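Local coordinates for MgGH51 (PDB 6ZPW), which probably releases non-reducing terminal alpha-L-arabinofuranosyl residues from arabinose-containing polysaccharides, as a fungal family GH51 arabinofuranosidase, at residues Ser561-Leu566 and Thr609-Ala614. Sequence-based numbering, arbitrary orientation.
Sequences SLTFQL and TFTYNA
Leu-562 and Tyr-612 face each other as a hydrogen-bonded pair of two antiparallel strands, and Phe-564 with Phe-610 repeats the pattern two residues on. Leu-562 N gives its hydrogen to Tyr-612 O at 2.8 Å, and Tyr-612 N answers to Leu-562 O; Phe-564 N reaches Phe-610 O at 2.8 Å, and Phe-610 N returns a bond to Phe-564 O. Each of these carbonyls also receives a CA-H contact, the shorter ones including Thr-611 CA to Leu-562 O at 3.2 Å. With their backbone polar groups paired, these four residues can turn apolar groups into the core. Phe-564 CB lies over one face of the Phe-610 ring, 4.3 Å from its centroid, while the two rings meet obliquely with planes at 36°. Phe-610 reaches this place with CG between its own N and carbonyl carbon (chi1 71°), which brings the ring toward the opposite strand. Cutting Phe-610 back to an alanine would probably leave Phe-564 CB without the ring it lies over and open a gap beside Ile-550. The other, more exposed face carries polar Ser-561, Gln-565 and Asn-613 and the threonines, whose beta-branching suits an extended chain: the methyls Thr-563 CG2 and Thr-609 CG2 touch at 3.6 Å. Tyr-612 OH is hydrogen-bonded to Ser-620 OG, and Gln-565 OE1 to Thr-4 OG1. Strand 560-565 is the middle of a three-stranded sheet; its backbone is hydrogen-bonded to Val-1, Val-3 and Val-5 of the N-terminal segment, whose strand 2-4 runs parallel to it, while the aromatic face packs on strands 547-554 and 575-582 of the seven-stranded sheet, forming a C-terminal beta-sandwich.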
# COMPACT_ATOMS: atom_id res chain seq x y z
N SER A 561 -28.17 2.62 24.83
CA SER A 561 -28.61 1.23 25.07
C SER A 561 -29.33 0.71 23.82
O SER A 561 -30.16 1.46 23.23
CB SER A 561 -29.46 1.10 26.27
OG SER A 561 -29.72 -0.31 26.54
N LEU A 562 -29.05 -0.54 23.49
CA LEU A 562 -29.75 -1.28 22.43
C LEU A 562 -30.37 -2.54 23.03
O LEU A 562 -29.72 -3.22 23.83
CB LEU A 562 -28.80 -1.66 21.29
CG LEU A 562 -28.07 -0.49 20.64
CD1 LEU A 562 -26.67 -0.41 21.21
CD2 LEU A 562 -28.00 -0.64 19.14
N THR A 563 -31.59 -2.81 22.61
CA THR A 563 -32.24 -4.10 22.92
C THR A 563 -32.38 -4.85 21.58
O THR A 563 -33.13 -4.37 20.71
CB THR A 563 -33.61 -3.91 23.59
OG1 THR A 563 -33.34 -3.21 24.79
CG2 THR A 563 -34.29 -5.23 23.85
N PHE A 564 -31.67 -5.94 21.46
CA PHE A 564 -31.75 -6.78 20.25
C PHE A 564 -32.83 -7.83 20.45
O PHE A 564 -32.81 -8.57 21.43
CB PHE A 564 -30.40 -7.41 19.93
CG PHE A 564 -29.34 -6.42 19.51
CD1 PHE A 564 -29.37 -5.91 18.22
CD2 PHE A 564 -28.43 -5.91 20.41
CE1 PHE A 564 -28.44 -4.95 17.83
CE2 PHE A 564 -27.47 -4.97 20.01
CZ PHE A 564 -27.52 -4.47 18.72
N GLN A 565 -33.67 -7.93 19.45
CA GLN A 565 -34.76 -8.91 19.43
C GLN A 565 -34.46 -9.93 18.33
O GLN A 565 -34.49 -9.57 17.11
CB GLN A 565 -36.12 -8.25 19.18
CG GLN A 565 -36.52 -7.33 20.26
CD GLN A 565 -37.90 -6.76 20.05
OE1 GLN A 565 -38.30 -6.42 18.94
NE2 GLN A 565 -38.56 -6.52 21.16
N LEU A 566 -34.17 -11.15 18.73
CA LEU A 566 -33.79 -12.28 17.85
C LEU A 566 -34.82 -13.41 17.98
O LEU A 566 -34.51 -14.55 17.78
CB LEU A 566 -32.38 -12.78 18.20
CG LEU A 566 -31.19 -12.00 17.64
CD1 LEU A 566 -31.12 -10.62 18.11
CD2 LEU A 566 -29.89 -12.69 17.95
N THR A 609 -33.76 -12.22 23.35
CA THR A 609 -33.80 -10.76 23.52
C THR A 609 -32.70 -10.42 24.49
O THR A 609 -32.61 -11.10 25.50
CB THR A 609 -35.17 -10.23 23.97
OG1 THR A 609 -36.19 -10.70 23.07
CG2 THR A 609 -35.14 -8.73 24.08
N PHE A 610 -31.87 -9.42 24.19
CA PHE A 610 -30.81 -9.02 25.16
C PHE A 610 -30.41 -7.58 24.93
O PHE A 610 -30.64 -7.03 23.82
CB PHE A 610 -29.59 -9.95 25.07
CG PHE A 610 -28.78 -9.78 23.81
CD1 PHE A 610 -29.06 -10.51 22.67
CD2 PHE A 610 -27.73 -8.87 23.78
CE1 PHE A 610 -28.26 -10.37 21.54
CE2 PHE A 610 -26.94 -8.75 22.65
CZ PHE A 610 -27.23 -9.48 21.54
N THR A 611 -29.87 -6.96 25.96
CA THR A 611 -29.43 -5.57 25.91
C THR A 611 -27.91 -5.46 25.83
O THR A 611 -27.16 -6.34 26.28
CB THR A 611 -29.93 -4.80 27.14
OG1 THR A 611 -29.43 -5.44 28.30
CG2 THR A 611 -31.43 -4.72 27.14
N TYR A 612 -27.50 -4.33 25.28
CA TYR A 612 -26.08 -3.93 25.24
C TYR A 612 -25.99 -2.41 25.33
O TYR A 612 -26.72 -1.69 24.63
CB TYR A 612 -25.39 -4.39 23.96
CG TYR A 612 -23.96 -3.93 23.84
CD1 TYR A 612 -23.01 -4.34 24.78
CD2 TYR A 612 -23.56 -3.04 22.87
CE1 TYR A 612 -21.70 -3.90 24.71
CE2 TYR A 612 -22.23 -2.66 22.75
CZ TYR A 612 -21.31 -3.05 23.69
OH TYR A 612 -20.00 -2.64 23.62
N ASN A 613 -25.18 -1.92 26.25
CA ASN A 613 -24.87 -0.48 26.40
C ASN A 613 -23.63 -0.16 25.55
O ASN A 613 -22.54 -0.60 25.93
CB ASN A 613 -24.68 -0.10 27.87
CG ASN A 613 -24.74 1.42 28.05
OD1 ASN A 613 -25.40 2.14 27.29
ND2 ASN A 613 -24.21 1.92 29.15
N ALA A 614 -23.85 0.49 24.42
CA ALA A 614 -22.73 0.87 23.55
C ALA A 614 -22.09 2.14 24.08
O ALA A 614 -22.72 3.21 24.04
CB ALA A 614 -23.21 1.07 22.13